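Local coordinates for putative GTP pyrophosphokinase (Streptococcus mutans, PDB 3L9D), which is probably a GTP pyrophosphokinase of the RelA/SpoT family, transferring pyrophosphate from ATP to GTP in the first step of ppGpp synthesis, at residues A[57-62]-A[70-75]; A[119-124]-A[172-177]. One frame throughout, in Å; residues are numbered along the deposited sequence.

Interaction 1 of 2, residues A[57-62]-A[70-75]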
ATOM      1  N   GLY A  57      11.328  -9.443  -4.522  1.00 21.91           N
ATOM      2  CA  GLY A  57      11.788 -10.555  -5.330  1.00 20.21           C
ATOM      3  C   GLY A  57      10.915 -10.831  -6.534  1.00 25.58           C
ATOM      4  O   GLY A  57      11.334 -11.518  -7.469  1.00 28.49           O
ATOM      5  N   ILE A  58       9.697 -10.300  -6.516  1.00 22.40           N
ATOM      6  CA  ILE A  58       8.832 -10.402  -7.669  1.00 24.74           C
ATOM      7  C   ILE A  58       9.494  -9.622  -8.798  1.00 26.86           C
ATOM      8  O   ILE A  58       9.578 -10.096  -9.936  1.00 27.03           O
ATOM      9  CB  ILE A  58       7.451  -9.812  -7.381  1.00 19.89           C
ATOM     10  CG1 ILE A  58       6.671 -10.713  -6.433  1.00 15.55           C
ATOM     11  CG2 ILE A  58       6.690  -9.623  -8.667  1.00 17.98           C
ATOM     12  CD1 ILE A  58       5.431 -10.036  -5.866  1.00 15.44           C
ATOM     13  N   ARG A  59       9.981  -8.429  -8.466  1.00 26.56           N
ATOM     14  CA  ARG A  59      10.611  -7.553  -9.447  1.00 26.90           C
ATOM     15  C   ARG A  59      11.922  -8.141  -9.953  1.00 30.36           C
ATOM     16  O   ARG A  59      12.234  -8.021 -11.134  1.00 32.98           O
ATOM     17  CB  ARG A  59      10.837  -6.151  -8.871  1.00 27.01           C
ATOM     18  CG  ARG A  59      11.970  -5.382  -9.557  1.00 30.57           C
ATOM     19  CD  ARG A  59      11.973  -3.867  -9.246  1.00 34.98           C
ATOM     20  NE  ARG A  59      12.823  -3.153 -10.209  1.00 47.12           N
ATOM     21  CZ  ARG A  59      12.384  -2.552 -11.319  1.00 43.16           C
ATOM     22  NH1 ARG A  59      11.087  -2.525 -11.623  1.00 36.60           N
ATOM     23  NH2 ARG A  59      13.250  -1.962 -12.129  1.00 45.28           N
ATOM     24  N   LYS A  60      12.693  -8.764  -9.063  1.00 27.77           N
ATOM     25  CA  LYS A  60      13.918  -9.439  -9.474  1.00 27.85           C
ATOM     26  C   LYS A  60      13.609 -10.535 -10.491  1.00 34.49           C
ATOM     27  O   LYS A  60      14.359 -10.728 -11.447  1.00 35.74           O
ATOM     28  CB  LYS A  60      14.657 -10.046  -8.277  1.00 29.94           C
ATOM     29  CG  LYS A  60      15.318  -9.034  -7.350  1.00 31.34           C
ATOM     30  CD  LYS A  60      16.071  -9.731  -6.203  1.00 33.78           C
ATOM     31  CE  LYS A  60      16.693  -8.702  -5.255  1.00 43.38           C
ATOM     32  NZ  LYS A  60      17.296  -7.553  -6.017  1.00 51.01           N
ATOM     33  N   GLN A  61      12.502 -11.250 -10.282  1.00 32.57           N
ATOM     34  CA  GLN A  61      12.142 -12.377 -11.135  1.00 34.46           C
ATOM     35  C   GLN A  61      11.766 -11.935 -12.520  1.00 38.51           C
ATOM     36  O   GLN A  61      12.155 -12.561 -13.512  1.00 42.26           O
ATOM     37  CB  GLN A  61      10.981 -13.155 -10.547  1.00 27.50           C
ATOM     38  CG  GLN A  61      11.337 -13.793  -9.256  1.00 31.65           C
ATOM     39  CD  GLN A  61      10.210 -14.612  -8.721  1.00 31.71           C
ATOM     40  OE1 GLN A  61       9.809 -14.447  -7.566  1.00 32.66           O
ATOM     41  NE2 GLN A  61       9.674 -15.504  -9.560  1.00 26.35           N
ATOM     42  N   PHE A  62      10.987 -10.868 -12.587  1.00 31.81           N
ATOM     43  CA  PHE A  62      10.558 -10.373 -13.871  1.00 32.92           C
ATOM     44  C   PHE A  62      11.796  -9.949 -14.646  1.00 36.67           C
ATOM     45  O   PHE A  62      11.970 -10.339 -15.798  1.00 35.32           O
ATOM     46  CB  PHE A  62       9.536  -9.237 -13.719  1.00 25.53           C
ATOM     47  CG  PHE A  62       8.113  -9.721 -13.523  1.00 28.42           C
ATOM     48  CD1 PHE A  62       7.376 -10.196 -14.595  1.00 23.99           C
ATOM     49  CD2 PHE A  62       7.518  -9.701 -12.273  1.00 23.75           C
ATOM     50  CE1 PHE A  62       6.085 -10.628 -14.429  1.00 23.83           C
ATOM     51  CE2 PHE A  62       6.211 -10.134 -12.109  1.00 26.84           C
ATOM     52  CZ  PHE A  62       5.497 -10.599 -13.184  1.00 22.44           C
ATOM     53  N   PRO A  70       5.767  -5.479 -13.023  1.00 24.33           N
ATOM     54  CA  PRO A  70       4.613  -4.722 -12.524  1.00 25.91           C
ATOM     55  C   PRO A  70       4.987  -3.915 -11.286  1.00 25.58           C
ATOM     56  O   PRO A  70       4.334  -2.914 -10.986  1.00 23.20           O
ATOM     57  CB  PRO A  70       3.611  -5.813 -12.128  1.00 25.66           C
ATOM     58  CG  PRO A  70       4.133  -7.079 -12.753  1.00 26.20           C
ATOM     59  CD  PRO A  70       5.606  -6.931 -12.836  1.00 21.52           C
ATOM     60  N   ILE A  71       6.020  -4.360 -10.571  1.00 23.70           N
ATOM     61  CA  ILE A  71       6.445  -3.688  -9.352  1.00 21.93           C
ATOM     62  C   ILE A  71       7.696  -2.858  -9.620  1.00 27.13           C
ATOM     63  O   ILE A  71       8.661  -3.346 -10.219  1.00 29.38           O
ATOM     64  CB  ILE A  71       6.729  -4.688  -8.211  1.00 19.91           C
ATOM     65  CG1 ILE A  71       5.480  -5.495  -7.856  1.00 21.44           C
ATOM     66  CG2 ILE A  71       7.227  -3.968  -6.974  1.00 14.23           C
ATOM     67  CD1 ILE A  71       5.703  -6.485  -6.703  1.00 17.49           C
ATOM     68  N   GLU A  72       7.682  -1.599  -9.189  1.00 24.25           N
ATOM     69  CA  GLU A  72       8.838  -0.746  -9.397  1.00 26.14           C
ATOM     70  C   GLU A  72       9.679  -0.721  -8.151  1.00 27.11           C
ATOM     71  O   GLU A  72      10.889  -0.881  -8.226  1.00 27.96           O
ATOM     72  CB  GLU A  72       8.438   0.670  -9.796  1.00 25.23           C
ATOM     73  CG  GLU A  72       8.462   0.866 -11.278  1.00 28.86           C
ATOM     74  CD  GLU A  72       8.631   2.322 -11.651  1.00 42.28           C
ATOM     75  OE1 GLU A  72       7.772   3.151 -11.263  1.00 42.07           O
ATOM     76  OE2 GLU A  72       9.625   2.641 -12.339  1.00 46.19           O
ATOM     77  N   PHE A  73       9.038  -0.504  -7.006  1.00 23.95           N
ATOM     78  CA  PHE A  73       9.720  -0.671  -5.734  1.00 22.97           C
ATOM     79  C   PHE A  73       8.774  -0.820  -4.561  1.00 20.68           C
ATOM     80  O   PHE A  73       7.571  -0.760  -4.717  1.00 23.34           O
ATOM     81  CB  PHE A  73      10.711   0.449  -5.482  1.00 23.95           C
ATOM     82  CG  PHE A  73      10.084   1.786  -5.328  1.00 25.90           C
ATOM     83  CD1 PHE A  73       9.847   2.312  -4.057  1.00 24.85           C
ATOM     84  CD2 PHE A  73       9.761   2.550  -6.453  1.00 26.87           C
ATOM     85  CE1 PHE A  73       9.277   3.588  -3.901  1.00 29.07           C
ATOM     86  CE2 PHE A  73       9.200   3.824  -6.312  1.00 25.36           C
ATOM     87  CZ  PHE A  73       8.946   4.340  -5.031  1.00 25.55           C
ATOM     88  N   VAL A  74       9.334  -1.012  -3.378  1.00 21.84           N
ATOM     89  CA  VAL A  74       8.550  -1.453  -2.248  1.00 17.82           C
ATOM     90  C   VAL A  74       9.031  -0.816  -0.968  1.00 20.41           C
ATOM     91  O   VAL A  74      10.209  -0.919  -0.614  1.00 21.25           O
ATOM     92  CB  VAL A  74       8.668  -2.969  -2.091  1.00 18.86           C
ATOM     93  CG1 VAL A  74       7.952  -3.432  -0.839  1.00 17.49           C
ATOM     94  CG2 VAL A  74       8.141  -3.665  -3.334  1.00 16.85           C
ATOM     95  N   THR A  75       8.100  -0.181  -0.268  1.00 21.08           N
ATOM     96  CA  THR A  75       8.363   0.432   1.023  1.00 20.66           C
ATOM     97  C   THR A  75       7.429  -0.181   2.059  1.00 19.83           C
ATOM     98  O   THR A  75       6.545  -0.958   1.713  1.00 18.74           O
ATOM     99  CB  THR A  75       8.121   1.942   0.937  1.00 23.58           C
ATOM    100  OG1 THR A  75       6.718   2.192   0.737  1.00 26.46           O
ATOM    101  CG2 THR A  75       8.904   2.520  -0.227  1.00 15.12           C
TER

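Interaction 2 of 2, residues A[119-124]-A[172-177]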
ATOM      1  N   ASN A 119      -3.436  -4.523 -11.588  1.00 24.76           N
ATOM      2  CA  ASN A 119      -4.107  -5.821 -11.672  1.00 22.69           C
ATOM      3  C   ASN A 119      -3.114  -6.975 -11.780  1.00 23.95           C
ATOM      4  O   ASN A 119      -3.360  -8.067 -11.257  1.00 25.61           O
ATOM      5  CB  ASN A 119      -5.138  -5.867 -12.808  1.00 20.74           C
ATOM      6  CG  ASN A 119      -6.399  -5.048 -12.501  1.00 31.27           C
ATOM      7  OD1 ASN A 119      -6.795  -4.881 -11.338  1.00 25.68           O
ATOM      8  ND2 ASN A 119      -7.041  -4.535 -13.557  1.00 34.89           N
ATOM      9  N   ASP A 120      -1.984  -6.742 -12.442  1.00 25.66           N
ATOM     10  CA  ASP A 120      -0.943  -7.766 -12.502  1.00 24.68           C
ATOM     11  C   ASP A 120      -0.347  -8.012 -11.105  1.00 26.37           C
ATOM     12  O   ASP A 120      -0.211  -9.157 -10.673  1.00 23.81           O
ATOM     13  CB  ASP A 120       0.140  -7.416 -13.526  1.00 24.94           C
ATOM     14  CG  ASP A 120      -0.425  -7.183 -14.922  1.00 34.22           C
ATOM     15  OD1 ASP A 120      -1.370  -7.910 -15.322  1.00 29.11           O
ATOM     16  OD2 ASP A 120       0.079  -6.268 -15.617  1.00 34.75           O
ATOM     17  N   VAL A 121      -0.014  -6.942 -10.388  1.00 25.84           N
ATOM     18  CA  VAL A 121       0.408  -7.105  -9.007  1.00 26.01           C
ATOM     19  C   VAL A 121      -0.648  -7.866  -8.216  1.00 23.16           C
ATOM     20  O   VAL A 121      -0.323  -8.645  -7.315  1.00 24.08           O
ATOM     21  CB  VAL A 121       0.650  -5.765  -8.319  1.00 24.20           C
ATOM     22  CG1 VAL A 121       0.726  -5.971  -6.791  1.00 16.98           C
ATOM     23  CG2 VAL A 121       1.904  -5.098  -8.892  1.00 17.40           C
ATOM     24  N   LEU A 122      -1.917  -7.650  -8.566  1.00 24.45           N
ATOM     25  CA  LEU A 122      -3.038  -8.261  -7.837  1.00 19.01           C
ATOM     26  C   LEU A 122      -3.094  -9.762  -8.089  1.00 19.21           C
ATOM     27  O   LEU A 122      -3.155 -10.540  -7.151  1.00 19.65           O
ATOM     28  CB  LEU A 122      -4.357  -7.590  -8.227  1.00 20.44           C
ATOM     29  CG  LEU A 122      -5.184  -6.815  -7.192  1.00 20.39           C
ATOM     30  CD1 LEU A 122      -4.422  -6.498  -5.890  1.00 11.97           C
ATOM     31  CD2 LEU A 122      -5.858  -5.570  -7.809  1.00 13.73           C
ATOM     32  N   GLU A 123      -3.046 -10.163  -9.357  1.00 20.79           N
ATOM     33  CA  GLU A 123      -3.019 -11.586  -9.716  1.00 23.84           C
ATOM     34  C   GLU A 123      -1.919 -12.354  -8.986  1.00 24.36           C
ATOM     35  O   GLU A 123      -2.126 -13.499  -8.554  1.00 26.66           O
ATOM     36  CB  GLU A 123      -2.859 -11.787 -11.230  1.00 24.95           C
ATOM     37  CG  GLU A 123      -3.945 -11.148 -12.076  1.00 32.59           C
ATOM     38  N   LEU A 124      -0.756 -11.725  -8.856  1.00 18.90           N
ATOM     39  CA  LEU A 124       0.372 -12.336  -8.173  1.00 20.55           C
ATOM     40  C   LEU A 124       0.065 -12.523  -6.696  1.00 22.78           C
ATOM     41  O   LEU A 124       0.313 -13.587  -6.130  1.00 23.70           O
ATOM     42  CB  LEU A 124       1.630 -11.478  -8.339  1.00 20.70           C
ATOM     43  CG  LEU A 124       2.209 -11.407  -9.752  1.00 20.51           C
ATOM     44  CD1 LEU A 124       2.825 -10.057 -10.036  1.00 18.59           C
ATOM     45  CD2 LEU A 124       3.209 -12.524  -9.953  1.00 25.15           C
ATOM     46  N   ILE A 172      -1.550  -3.870   2.392  1.00 13.52           N
ATOM     47  CA  ILE A 172      -0.754  -3.576   1.216  1.00 13.69           C
ATOM     48  C   ILE A 172      -1.462  -2.555   0.335  1.00 17.56           C
ATOM     49  O   ILE A 172      -2.560  -2.802  -0.167  1.00 20.83           O
ATOM     50  CB  ILE A 172      -0.544  -4.854   0.397  1.00 11.83           C
ATOM     51  CG1 ILE A 172       0.096  -5.922   1.267  1.00 13.76           C
ATOM     52  CG2 ILE A 172       0.315  -4.587  -0.818  1.00 12.31           C
ATOM     53  CD1 ILE A 172      -0.129  -7.321   0.758  1.00 14.89           C
ATOM     54  N   GLN A 173      -0.857  -1.396   0.139  1.00 19.73           N
ATOM     55  CA  GLN A 173      -1.415  -0.451  -0.825  1.00 20.61           C
ATOM     56  C   GLN A 173      -0.607  -0.453  -2.099  1.00 20.67           C
ATOM     57  O   GLN A 173       0.629  -0.439  -2.052  1.00 24.07           O
ATOM     58  CB  GLN A 173      -1.500   0.961  -0.248  1.00 19.75           C
ATOM     59  CG  GLN A 173      -2.541   1.059   0.848  1.00 23.25           C
ATOM     60  CD  GLN A 173      -2.690   2.456   1.366  1.00 26.16           C
ATOM     61  OE1 GLN A 173      -2.663   3.415   0.599  1.00 28.62           O
ATOM     62  NE2 GLN A 173      -2.840   2.589   2.677  1.00 25.08           N
ATOM     63  N   ILE A 174      -1.306  -0.478  -3.228  1.00 15.62           N
ATOM     64  CA  ILE A 174      -0.667  -0.502  -4.534  1.00 17.74           C
ATOM     65  C   ILE A 174      -0.914   0.849  -5.236  1.00 20.21           C
ATOM     66  O   ILE A 174      -2.050   1.317  -5.326  1.00 22.69           O
ATOM     67  CB  ILE A 174      -1.201  -1.701  -5.347  1.00 19.22           C
ATOM     68  CG1 ILE A 174      -1.168  -2.961  -4.470  1.00 20.87           C
ATOM     69  CG2 ILE A 174      -0.409  -1.892  -6.636  1.00 14.73           C
ATOM     70  CD1 ILE A 174      -1.932  -4.143  -5.011  1.00 12.25           C
ATOM     71  N   ARG A 175       0.144   1.486  -5.725  1.00 21.89           N
ATOM     72  CA  ARG A 175       0.039   2.874  -6.178  1.00 18.99           C
ATOM     73  C   ARG A 175       0.967   3.185  -7.331  1.00 20.67           C
ATOM     74  O   ARG A 175       2.073   2.658  -7.398  1.00 22.72           O
ATOM     75  CB  ARG A 175       0.418   3.811  -5.031  1.00 17.15           C
ATOM     76  CG  ARG A 175      -0.549   3.826  -3.877  1.00 20.64           C
ATOM     77  CD  ARG A 175      -0.059   4.744  -2.787  1.00 21.90           C
ATOM     78  NE  ARG A 175      -1.028   4.899  -1.702  1.00 20.12           N
ATOM     79  CZ  ARG A 175      -0.843   5.684  -0.644  1.00 21.15           C
ATOM     80  NH1 ARG A 175       0.273   6.392  -0.524  1.00 23.45           N
ATOM     81  NH2 ARG A 175      -1.777   5.771   0.289  1.00 22.66           N
ATOM     82  N   THR A 176       0.553   4.085  -8.216  1.00 24.47           N
ATOM     83  CA  THR A 176       1.526   4.697  -9.130  1.00 22.49           C
ATOM     84  C   THR A 176       2.411   5.699  -8.383  1.00 22.06           C
ATOM     85  O   THR A 176       2.116   6.111  -7.264  1.00 21.36           O
ATOM     86  CB  THR A 176       0.868   5.401 -10.352  1.00 20.99           C
ATOM     87  OG1 THR A 176      -0.101   6.370  -9.916  1.00 20.07           O
ATOM     88  CG2 THR A 176       0.212   4.390 -11.250  1.00 20.44           C
ATOM     89  N   LEU A 177       3.507   6.092  -9.009  1.00 26.68           N
ATOM     90  CA  LEU A 177       4.370   7.092  -8.419  1.00 22.01           C
ATOM     91  C   LEU A 177       3.549   8.372  -8.132  1.00 26.18           C
ATOM     92  O   LEU A 177       3.606   8.938  -7.024  1.00 20.59           O
ATOM     93  CB  LEU A 177       5.543   7.346  -9.365  1.00 24.88           C
ATOM     94  CG  LEU A 177       6.584   6.214  -9.548  1.00 41.02           C
ATOM     95  CD1 LEU A 177       6.207   4.880  -8.825  1.00 32.97           C
ATOM     96  CD2 LEU A 177       6.929   5.950 -11.047  1.00 36.01           C
TER

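Interaction 1 of 2, residues A[57-62]-A[70-75]
Three side chains of helix 42-64, I58, R59 and F62, meet the chain just where it enters the edge strand 73-78 of the mixed sheet, illustrating how a helix can combine apolar and polar contacts with one short segment. A classic beta bulge, E72 and F73 set against M111 of strand 106-112, lies in the second segment. The ring of F62 turns one face to P70. CD of the proline lies 3.5 Å from the centroid of the F62 ring, 19° off the ring normal, in a CH-pi contact displaced toward the CD2-CE2 side of the ring. At the edge of the same ring, close to its plane, stands CG2 of I58, from the preceding turn of the same helix. I58 and I71 cross at about a right angle, with I58 CD1 3.7 Å from I71 CD1; the latter also rests against CB and CG2 of I58. R59 works differently: its CG is anti to the backbone N (chi1 156°) and the chain is extended as far as NE, which carries the guanidinium alongside the I71-E72 backbone. S69 OG gives I71 O a second hydrogen bond, while E72 O lies over one guanidinium face. At the guanidinium edge, R59 NH1 donates to an in-plane lone pair of I71 O at 2.9 Å, with an N-H...O angle of 158°.

Interaction 2 of 2, residues A[119-124]-A[172-177]
No aromatic ring, amide or guanidinium separates V121 and L122 from I174, so neither faces nor edges of flat groups define this contact, which is made by methyl groups alone. The flat ends of Q173 and R175 belong to the opposite side of strand 164-176, where the R175 guanidinium bonds through NH1 to N180 OD1 and through NH2 to Y148 OH. Helix 117-126 here is the connection of a beta-alpha-beta crossover: it links strand 106-112 to the parallel strand 132-139 and packs over the strands lying between them. The backbones remain well apart, V121 CA and I174 CA being 8.0 Å from each other, and branched side chains fill the distance. I174 is the central piece, its CG1 beside the backbone N (chi1 -48°) and CD1 continuing outward (chi2 167°) into the angle between the two helix residues. V121 reaches toward it tip to tip, whereas L122 comes at a slant, CD1 first. Around this small buried patch, L122 also touches Y151 and V153, and both V121 and I174 touch V112, so the helix is seated across several strands. At the centre a single methyl serves both helix residues: I174 CD1 lies 3.7 Å from V121 CG1 and 3.5 Å from L122 CD1.

How the interactions relate
Interactions 1 and 2 follow one another along the chain, with centres about 10 Å apart, and both reach the same sheet. V121 joins them by its two branches: while CG1 serves interaction 2, its CG2 lies 3.7 Å from P70 CB and also 3.7 Å from I71 CG1 in interaction 1. A second link runs between the helices, where F62 CE2 comes within 4.0 Å of L124 CD1. Helix 117-126 thus touches helix 42-64 through L124 and strand 164-176 through V121 and L122. Together the contacts join the edge and the middle of the sheet in what is probably the nucleotidyltransferase-like synthetase domain of the RelA/SpoT family.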